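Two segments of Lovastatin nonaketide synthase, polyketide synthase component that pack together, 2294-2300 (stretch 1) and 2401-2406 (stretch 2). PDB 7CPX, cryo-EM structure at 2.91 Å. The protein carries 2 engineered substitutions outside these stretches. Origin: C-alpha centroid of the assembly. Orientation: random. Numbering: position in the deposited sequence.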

ATOM      1  N   SER A2294      57.591  25.398  -1.274  1.00107.14           N
ATOM      2  CA  SER A2294      56.693  25.388  -0.132  1.00107.14           C
ATOM      3  C   SER A2294      56.220  26.804   0.157  1.00107.14           C
ATOM      4  O   SER A2294      56.923  27.781  -0.109  1.00107.14           O
ATOM      5  CB  SER A2294      57.380  24.802   1.102  1.00107.14           C
ATOM      6  OG  SER A2294      56.573  24.968   2.255  1.00107.14           O
ATOM      7  N   ILE A2295      55.008  26.906   0.708  1.00108.88           N
ATOM      8  CA  ILE A2295      54.448  28.216   1.006  1.00108.88           C
ATOM      9  C   ILE A2295      55.329  28.972   1.983  1.00108.88           C
ATOM     10  O   ILE A2295      55.259  30.204   2.057  1.00108.88           O
ATOM     11  CB  ILE A2295      53.012  28.074   1.549  1.00108.88           C
ATOM     12  CG1 ILE A2295      52.317  29.435   1.580  1.00108.88           C
ATOM     13  CG2 ILE A2295      53.028  27.466   2.939  1.00108.88           C
ATOM     14  CD1 ILE A2295      52.273  30.128   0.237  1.00108.88           C
ATOM     15  N   VAL A2296      56.164  28.261   2.744  1.00111.15           N
ATOM     16  CA  VAL A2296      57.150  28.922   3.584  1.00111.15           C
ATOM     17  C   VAL A2296      58.116  29.733   2.737  1.00111.15           C
ATOM     18  O   VAL A2296      58.702  30.706   3.222  1.00111.15           O
ATOM     19  CB  VAL A2296      57.905  27.887   4.442  1.00111.15           C
ATOM     20  CG1 VAL A2296      56.922  26.989   5.172  1.00111.15           C
ATOM     21  CG2 VAL A2296      58.840  27.067   3.577  1.00111.15           C
ATOM     22  N   ALA A2297      58.302  29.351   1.473  1.00110.16           N
ATOM     23  CA  ALA A2297      59.133  30.149   0.580  1.00110.16           C
ATOM     24  C   ALA A2297      58.537  31.531   0.360  1.00110.16           C
ATOM     25  O   ALA A2297      59.268  32.482   0.064  1.00110.16           O
ATOM     26  CB  ALA A2297      59.303  29.433  -0.757  1.00110.16           C
ATOM     27  N   VAL A2298      57.219  31.659   0.494  1.00113.00           N
ATOM     28  CA  VAL A2298      56.556  32.938   0.267  1.00113.00           C
ATOM     29  C   VAL A2298      56.390  33.730   1.558  1.00113.00           C
ATOM     30  O   VAL A2298      56.279  34.960   1.517  1.00113.00           O
ATOM     31  CB  VAL A2298      55.195  32.711  -0.408  1.00113.00           C
ATOM     32  CG1 VAL A2298      54.475  34.034  -0.625  1.00113.00           C
ATOM     33  CG2 VAL A2298      55.374  31.972  -1.718  1.00113.00           C
ATOM     34  N   MET A2299      56.369  33.055   2.707  1.00115.49           N
ATOM     35  CA  MET A2299      56.157  33.715   3.985  1.00115.49           C
ATOM     36  C   MET A2299      57.185  33.348   5.041  1.00115.49           C
ATOM     37  O   MET A2299      57.248  34.027   6.072  1.00115.49           O
ATOM     38  CB  MET A2299      54.762  33.379   4.533  1.00115.49           C
ATOM     39  CG  MET A2299      53.643  33.575   3.529  1.00115.49           C
ATOM     40  SD  MET A2299      52.013  33.281   4.239  1.00115.49           S
ATOM     41  CE  MET A2299      52.200  31.619   4.881  1.00115.49           C
ATOM     42  N   GLY A2300      57.987  32.312   4.826  1.00115.89           N
ATOM     43  CA  GLY A2300      58.902  31.834   5.837  1.00115.89           C
ATOM     44  C   GLY A2300      58.211  30.931   6.840  1.00115.89           C
ATOM     45  O   GLY A2300      56.991  30.761   6.849  1.00115.89           O
ATOM     46  N   LEU A2401      52.757  30.239  -8.405  1.00101.71           N
ATOM     47  CA  LEU A2401      51.407  29.997  -7.913  1.00101.71           C
ATOM     48  C   LEU A2401      51.482  29.850  -6.402  1.00101.71           C
ATOM     49  O   LEU A2401      51.829  28.785  -5.883  1.00101.71           O
ATOM     50  CB  LEU A2401      50.804  28.760  -8.566  1.00101.71           C
ATOM     51  CG  LEU A2401      50.391  28.913 -10.030  1.00101.71           C
ATOM     52  CD1 LEU A2401      51.599  29.123 -10.925  1.00101.71           C
ATOM     53  CD2 LEU A2401      49.601  27.704 -10.485  1.00101.71           C
ATOM     54  N   THR A2402      51.194  30.936  -5.692  1.00108.03           N
ATOM     55  CA  THR A2402      51.162  30.891  -4.238  1.00108.03           C
ATOM     56  C   THR A2402      49.953  30.089  -3.780  1.00108.03           C
ATOM     57  O   THR A2402      48.836  30.302  -4.260  1.00108.03           O
ATOM     58  CB  THR A2402      51.115  32.305  -3.665  1.00108.03           C
ATOM     59  OG1 THR A2402      52.245  33.049  -4.138  1.00108.03           O
ATOM     60  CG2 THR A2402      51.137  32.273  -2.146  1.00108.03           C
ATOM     61  N   THR A2403      50.176  29.165  -2.850  1.00103.73           N
ATOM     62  CA  THR A2403      49.129  28.247  -2.438  1.00103.73           C
ATOM     63  C   THR A2403      49.349  27.845  -0.989  1.00103.73           C
ATOM     64  O   THR A2403      50.460  27.935  -0.460  1.00103.73           O
ATOM     65  CB  THR A2403      49.097  27.008  -3.341  1.00103.73           C
ATOM     66  OG1 THR A2403      49.088  27.416  -4.715  1.00103.73           O
ATOM     67  CG2 THR A2403      47.867  26.175  -3.064  1.00103.73           C
ATOM     68  N   GLY A2404      48.272  27.403  -0.346  1.00106.73           N
ATOM     69  CA  GLY A2404      48.350  26.874   0.996  1.00106.73           C
ATOM     70  C   GLY A2404      48.170  27.883   2.106  1.00106.73           C
ATOM     71  O   GLY A2404      48.388  27.534   3.274  1.00106.73           O
ATOM     72  N   ILE A2405      47.797  29.117   1.792  1.00110.49           N
ATOM     73  CA  ILE A2405      47.532  30.137   2.803  1.00110.49           C
ATOM     74  C   ILE A2405      46.025  30.176   3.042  1.00110.49           C
ATOM     75  O   ILE A2405      45.273  30.504   2.110  1.00110.49           O
ATOM     76  CB  ILE A2405      48.053  31.511   2.371  1.00110.49           C
ATOM     77  CG1 ILE A2405      49.554  31.431   2.103  1.00110.49           C
ATOM     78  CG2 ILE A2405      47.763  32.540   3.450  1.00110.49           C
ATOM     79  CD1 ILE A2405      50.138  32.694   1.547  1.00110.49           C
ATOM     80  N   PRO A2406      45.548  29.865   4.243  1.00110.79           N
ATOM     81  CA  PRO A2406      44.111  29.869   4.488  1.00110.79           C
ATOM     82  C   PRO A2406      43.605  31.283   4.697  1.00110.79           C
ATOM     83  O   PRO A2406      44.404  32.210   4.906  1.00110.79           O
ATOM     84  CB  PRO A2406      43.976  29.036   5.767  1.00110.79           C
ATOM     85  CG  PRO A2406      45.221  29.356   6.513  1.00110.79           C
ATOM     86  CD  PRO A2406      46.302  29.562   5.473  1.00110.79           C
TER

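Stretch 1 carries a short helix that runs through Ala2297 and Val2298 and ends at Met2299, and stretch 2 leaves a strand at Thr2402 to run on as loop; the two lie more than 100 residues apart in one chain. The nearest CA atoms are those of Ile2295 and Gly2404, 6.2 Å apart, and no hydrogen bond crosses between the stretches, so the contact rests on van der Waals packing, mostly between side chains. Within stretch 1 the turn is held by Ala2297 N to Ser2294 O (2.6 Å), Val2298 N to Ile2295 O (2.9 Å) and Met2299 N to Ile2295 O (3.1 Å). Ser2294 OG adds a weak capping bond, accepting from Val2296 N at 3.4 Å. Gly2300 leaves the helix with positive phi, a backbone shape that suits glycine because a CB would press on the preceding carbonyl O.

This turn presents Ile2295, Val2298 and Met2299 to stretch 2, each with its CA-to-CB bond pointing toward it. Ile2295 is the center of the contact and has the largest covered area. Its CG1 lies 3.4 Å from Ile2405 CG1, an apolar pairing, and its CD1 also reaches Thr2402 CG2 at 3.4 Å and comes to 2.9 Å from Thr2403 O, a tight approach of a methyl to a carbonyl that offers no hydrogen bond. Gly2404 has no side chain here; an ideal CB would sit 3.8 Å from Ile2295 CB, and at its backbone angles would also press on the preceding carbonyl O, which by itself calls for glycine. Ile2405 leaves its backbone sideways, but its m, t rotamer brings the end nearer, placing CD1 3.3 Å from Met2299 SD, where the polarizable thioether sulfur packs against a methyl. Val2298 CG1 makes a looser contact with Thr2402 CG2 at 4.1 Å. Thr2403 points its CA-to-CB bond away and approaches through its backbone carbonyl.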